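Local coordinates for MoaD/ThiS family protein (Mycobacterium tuberculosis, PDB 6JBZ) that probably serves as the small, ubiquitin-like sulfur-carrier subunit of molybdopterin synthase in the biosynthesis of the molybdenum cofactor, at residues I11-R16 with A41-G46; Y63-I68 with V75-G80. One frame throughout, in Å; residues are numbered along the deposited sequence.

Contact 1: I11-R16 with A41-G46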
loop_
_atom_site.group_PDB
_atom_site.type_symbol
_atom_site.label_atom_id
_atom_site.label_comp_id
_atom_site.label_asym_id
_atom_site.label_seq_id
_atom_site.Cartn_x
_atom_site.Cartn_y
_atom_site.Cartn_z
ATOM N N ILE B 11 1.498 43.103 -31.288
ATOM C CA ILE B 11 0.893 42.841 -30.028
ATOM C C ILE B 11 1.936 42.311 -29.094
ATOM O O ILE B 11 2.934 41.790 -29.493
ATOM C CB ILE B 11 -0.235 41.840 -30.145
ATOM C CG1 ILE B 11 0.245 40.567 -30.779
ATOM C CG2 ILE B 11 -1.340 42.416 -30.969
ATOM C CD1 ILE B 11 -0.573 39.378 -30.383
ATOM N N GLN B 12 1.674 42.475 -27.826
ATOM C CA GLN B 12 2.568 42.063 -26.799
ATOM C C GLN B 12 1.888 40.968 -26.039
ATOM O O GLN B 12 0.730 41.047 -25.775
ATOM C CB GLN B 12 2.829 43.234 -25.903
ATOM C CG GLN B 12 4.178 43.231 -25.253
ATOM C CD GLN B 12 4.397 44.475 -24.456
ATOM O OE1 GLN B 12 3.914 45.518 -24.822
ATOM N NE2 GLN B 12 5.120 44.371 -23.375
ATOM N N VAL B 13 2.608 39.912 -25.741
ATOM C CA VAL B 13 2.082 38.842 -24.932
ATOM C C VAL B 13 3.051 38.511 -23.826
ATOM O O VAL B 13 4.197 38.803 -23.914
ATOM C CB VAL B 13 1.793 37.567 -25.736
ATOM C CG1 VAL B 13 0.736 37.794 -26.776
ATOM C CG2 VAL B 13 3.048 36.997 -26.326
ATOM N N THR B 14 2.549 37.919 -22.770
ATOM C CA THR B 14 3.388 37.460 -21.708
ATOM C C THR B 14 3.561 35.970 -21.781
ATOM O O THR B 14 2.616 35.261 -21.752
ATOM C CB THR B 14 2.787 37.775 -20.356
ATOM O OG1 THR B 14 2.594 39.174 -20.242
ATOM C CG2 THR B 14 3.706 37.359 -19.290
ATOM N N VAL B 15 4.796 35.520 -21.894
ATOM C CA VAL B 15 5.165 34.125 -21.688
ATOM C C VAL B 15 5.543 33.923 -20.223
ATOM O O VAL B 15 6.429 34.604 -19.720
ATOM C CB VAL B 15 6.359 33.684 -22.580
ATOM C CG1 VAL B 15 6.775 32.251 -22.257
ATOM C CG2 VAL B 15 6.020 33.826 -24.047
ATOM N N ARG B 16 4.863 33.007 -19.539
ATOM C CA ARG B 16 5.315 32.536 -18.232
ATOM C C ARG B 16 5.963 31.158 -18.355
ATOM O O ARG B 16 5.343 30.211 -18.834
ATOM C CB ARG B 16 4.160 32.484 -17.243
ATOM C CG ARG B 16 3.441 33.790 -17.102
ATOM C CD ARG B 16 2.499 33.755 -15.926
ATOM N NE ARG B 16 1.616 32.588 -15.967
ATOM C CZ ARG B 16 0.821 32.223 -14.962
ATOM N NH1 ARG B 16 0.796 32.940 -13.845
ATOM N NH2 ARG B 16 0.054 31.142 -15.070
ATOM N N ALA B 41 2.223 29.001 -32.621
ATOM C CA ALA B 41 3.341 28.387 -33.324
ATOM C C ALA B 41 4.455 29.396 -33.657
ATOM O O ALA B 41 5.644 29.097 -33.505
ATOM C CB ALA B 41 2.849 27.717 -34.587
ATOM N N GLU B 42 4.075 30.583 -34.118
ATOM C CA GLU B 42 5.062 31.593 -34.463
ATOM C C GLU B 42 5.798 32.073 -33.226
ATOM O O GLU B 42 6.983 32.402 -33.308
ATOM C CB GLU B 42 4.416 32.781 -35.164
ATOM C CG GLU B 42 3.899 32.509 -36.557
ATOM C CD GLU B 42 3.143 33.707 -37.098
ATOM O OE1 GLU B 42 3.674 34.836 -37.004
ATOM O OE2 GLU B 42 2.015 33.534 -37.592
ATOM N N LEU B 43 5.086 32.134 -32.099
ATOM C CA LEU B 43 5.660 32.528 -30.809
ATOM C C LEU B 43 6.704 31.517 -30.324
ATOM O O LEU B 43 7.849 31.882 -30.007
ATOM C CB LEU B 43 4.556 32.677 -29.753
ATOM C CG LEU B 43 4.962 32.952 -28.298
ATOM C CD1 LEU B 43 5.634 34.336 -28.156
ATOM C CD2 LEU B 43 3.774 32.827 -27.348
ATOM N N ILE B 44 6.309 30.247 -30.267
ATOM C CA ILE B 44 7.193 29.186 -29.806
ATOM C C ILE B 44 8.398 29.052 -30.733
ATOM O O ILE B 44 9.527 28.875 -30.274
ATOM C CB ILE B 44 6.447 27.831 -29.706
ATOM C CG1 ILE B 44 5.405 27.880 -28.600
ATOM C CG2 ILE B 44 7.417 26.675 -29.446
ATOM C CD1 ILE B 44 4.364 26.781 -28.732
ATOM N N ASP B 45 8.165 29.141 -32.038
ATOM C CA ASP B 45 9.272 29.099 -32.990
ATOM C C ASP B 45 10.260 30.227 -32.741
ATOM O O ASP B 45 11.454 30.028 -32.847
ATOM C CB ASP B 45 8.768 29.175 -34.424
ATOM C CG ASP B 45 8.157 27.877 -34.893
ATOM O OD1 ASP B 45 8.361 26.841 -34.221
ATOM O OD2 ASP B 45 7.486 27.895 -35.945
ATOM N N GLY B 46 9.762 31.408 -32.403
ATOM C CA GLY B 46 10.636 32.538 -32.184
ATOM C C GLY B 46 11.487 32.346 -30.944
ATOM O O GLY B 46 12.657 32.722 -30.923
#
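Leu43 of the helix reaches down between Val13 and Val15 on the strand and meets each with a different methyl. Its CD1 lies 4.1 Å from Val13 CG2, and its CD2 lies 4.1 Å from Val15 CG2. The same Val15 methyl is almost as near to the first branch, at 4.2 Å from Leu43 CD1, so the isobutyl fork straddles the tip of Val15 and touches Val13 with one prong. Leu43 gets there because CG stands opposite its own backbone N (chi1 174°), which carries the fork out from the helix toward the strand. The two valines are turned differently about chi1: Val15 offers the methyl that lies opposite its carbonyl carbon, Val13 the one held between N and C. In both pairs the side chains pass each other rather than meeting head on. No hydrogen bond joins the segments; the contact is wholly apolar, and all three residues are buried. This is the helix-on-sheet core of the beta-grasp fold, the ubiquitin-like architecture of the MoaD/ThiS family, in which helix 40-50 lies across a mixed sheet with strand 11-17 inside it. Val32 of strand 29-34 and Ile83 of strand 82-86 also touch Leu43, so the leucine is packed by both strands that flank 11-17. Only side chains bridge the gap, the nearest CA atoms, those of Val15 and Leu43, being 9.3 Å apart. The solvent side is looser: Thr14 turns its CB to the other side of the sheet, and Gln12 is exposed. On the helix, Asp45 is exposed, while Glu42 forms a salt bridge to Arg35. At the far end of the strand segment, Arg16 forms a salt bridge with Asp84.

Contact 2: Y63-I68 with V75-G80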
loop_
_atom_site.group_PDB
_atom_site.type_symbol
_atom_site.label_atom_id
_atom_site.label_comp_id
_atom_site.label_asym_id
_atom_site.label_seq_id
_atom_site.Cartn_x
_atom_site.Cartn_y
_atom_site.Cartn_z
ATOM N N TYR B 63 1.326 23.738 -23.486
ATOM C CA TYR B 63 1.161 25.175 -23.326
ATOM C C TYR B 63 -0.234 25.508 -22.872
ATOM O O TYR B 63 -1.192 24.859 -23.272
ATOM C CB TYR B 63 1.469 25.891 -24.633
ATOM C CG TYR B 63 2.832 25.558 -25.179
ATOM C CD1 TYR B 63 3.955 26.282 -24.795
ATOM C CD2 TYR B 63 3.006 24.505 -26.055
ATOM C CE1 TYR B 63 5.205 25.972 -25.280
ATOM C CE2 TYR B 63 4.255 24.186 -26.546
ATOM C CZ TYR B 63 5.350 24.922 -26.152
ATOM O OH TYR B 63 6.587 24.603 -26.649
ATOM N N LEU B 64 -0.358 26.511 -22.021
ATOM C CA LEU B 64 -1.669 27.042 -21.702
ATOM C C LEU B 64 -1.825 28.436 -22.301
ATOM O O LEU B 64 -0.842 29.137 -22.547
ATOM C CB LEU B 64 -1.894 27.107 -20.198
ATOM C CG LEU B 64 -1.743 25.844 -19.356
ATOM C CD1 LEU B 64 -2.034 26.201 -17.910
ATOM C CD2 LEU B 64 -2.653 24.744 -19.864
ATOM N N ARG B 65 -3.066 28.844 -22.523
ATOM C CA ARG B 65 -3.330 30.204 -22.946
ATOM C C ARG B 65 -4.454 30.771 -22.119
ATOM O O ARG B 65 -5.589 30.323 -22.238
ATOM C CB ARG B 65 -3.678 30.239 -24.421
ATOM C CG ARG B 65 -4.223 31.558 -24.873
ATOM C CD ARG B 65 -4.616 31.431 -26.311
ATOM N NE ARG B 65 -5.067 32.696 -26.860
ATOM C CZ ARG B 65 -6.189 32.831 -27.550
ATOM N NH1 ARG B 65 -6.957 31.764 -27.754
ATOM N NH2 ARG B 65 -6.535 34.024 -28.033
ATOM N N ASP B 66 -4.136 31.737 -21.266
ATOM C CA ASP B 66 -5.093 32.229 -20.289
ATOM C C ASP B 66 -5.763 31.067 -19.542
ATOM O O ASP B 66 -6.966 31.088 -19.237
ATOM C CB ASP B 66 -6.134 33.115 -20.972
ATOM C CG ASP B 66 -5.556 34.431 -21.419
ATOM O OD1 ASP B 66 -4.329 34.609 -21.258
ATOM O OD2 ASP B 66 -6.317 35.278 -21.933
ATOM N N GLY B 67 -4.971 30.040 -19.269
ATOM C CA GLY B 67 -5.414 28.960 -18.417
ATOM C C GLY B 67 -5.742 27.692 -19.163
ATOM O O GLY B 67 -5.687 26.614 -18.580
ATOM N N ILE B 68 -6.073 27.804 -20.447
ATOM C CA ILE B 68 -6.603 26.662 -21.175
ATOM C C ILE B 68 -5.550 25.979 -22.020
ATOM O O ILE B 68 -4.764 26.644 -22.682
ATOM C CB ILE B 68 -7.769 27.083 -22.075
ATOM C CG1 ILE B 68 -8.827 27.808 -21.254
ATOM C CG2 ILE B 68 -8.369 25.869 -22.793
ATOM C CD1 ILE B 68 -9.885 28.427 -22.110
ATOM N N VAL B 75 -3.694 28.435 -33.589
ATOM C CA VAL B 75 -4.616 29.431 -33.063
ATOM C C VAL B 75 -3.874 30.757 -32.915
ATOM O O VAL B 75 -2.685 30.775 -32.579
ATOM C CB VAL B 75 -5.241 28.988 -31.708
ATOM C CG1 VAL B 75 -4.170 28.788 -30.644
ATOM C CG2 VAL B 75 -6.289 29.999 -31.246
ATOM N N ALA B 76 -4.576 31.853 -33.188
ATOM C CA ALA B 76 -4.001 33.193 -33.146
ATOM C C ALA B 76 -4.017 33.769 -31.748
ATOM O O ALA B 76 -4.903 33.468 -30.964
ATOM C CB ALA B 76 -4.750 34.119 -34.088
ATOM N N LEU B 77 -3.042 34.619 -31.449
ATOM C CA LEU B 77 -2.954 35.266 -30.149
ATOM C C LEU B 77 -3.620 36.638 -30.167
ATOM O O LEU B 77 -3.786 37.248 -31.226
ATOM C CB LEU B 77 -1.493 35.412 -29.723
ATOM C CG LEU B 77 -0.646 34.147 -29.622
ATOM C CD1 LEU B 77 0.799 34.531 -29.459
ATOM C CD2 LEU B 77 -1.101 33.323 -28.451
ATOM N N SER B 78 -3.982 37.126 -28.987
ATOM C CA SER B 78 -4.489 38.485 -28.835
ATOM C C SER B 78 -3.601 39.242 -27.876
ATOM O O SER B 78 -2.953 38.639 -27.025
ATOM C CB SER B 78 -5.921 38.489 -28.311
ATOM O OG SER B 78 -6.629 37.366 -28.794
ATOM N N ALA B 79 -3.581 40.560 -28.004
ATOM C CA ALA B 79 -2.858 41.394 -27.070
ATOM C C ALA B 79 -3.287 41.080 -25.639
ATOM O O ALA B 79 -4.472 40.878 -25.366
ATOM C CB ALA B 79 -3.082 42.853 -27.388
ATOM N N GLY B 80 -2.305 41.009 -24.739
ATOM C CA GLY B 80 -2.559 40.777 -23.336
ATOM C C GLY B 80 -2.603 39.308 -22.964
ATOM O O GLY B 80 -2.615 38.971 -21.780
#
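Arg65 stretches from the end of strand 62-65 to the 75-80 loop and lays its guanidinium beside the backbone there. CG lies opposite the backbone N (chi1 169°) and the chain is extended as far as NE; the last torsion (chi4 -131°) then turns the flat head so that one face meets Ala76 O. That carbonyl O sits nearer the border of the face than its middle, 3.4 Å from Arg65 NH2; the angle is too poor for a hydrogen bond. Ser78 OG comes to the edge instead, near the plane and 3.4 Å from Arg65 NH2. Val75 approaches obliquely, with CG2, the methyl opposite its backbone N, 4.0 Å from Arg65 NH1, and Leu77 CD2 is 4.3 Å from Arg65 NE. The charge itself is met by Asp81, whose OD2 forms a salt bridge with Arg65 NE and also accepts a hydrogen bond from Ser78 N, tying arginine and loop to one carboxylate. Past Arg65 the chain reverses in a type I' turn through Asp66 and Gly67. The loop runs between strands 68-69 and 82-86, where the buried Leu77 packs against Val40 and Leu43 of helix 40-50 and Ile83 of strand 82-86.

Contacts 1 and 2 have centres 9 Å apart, and both segments of contact 1 precede those of contact 2 in sequence. They are joined both through the backbone and through side chains. A probable hydrogen bond links Gly80 N to Gln12 O at 3.2 Å, fixing the end of the 75-80 loop to strand 11-17, and Val13 CG1 packs 3.8 Å from Ser78 O. On the helix side, Ile44 lies against the ring of Tyr63. Leu43 is shared as well: it carries contact 1 and is touched by Leu77 of contact 2. Both reach the same sheet; contact 1 is in the buried core, contact 2 at the protein surface.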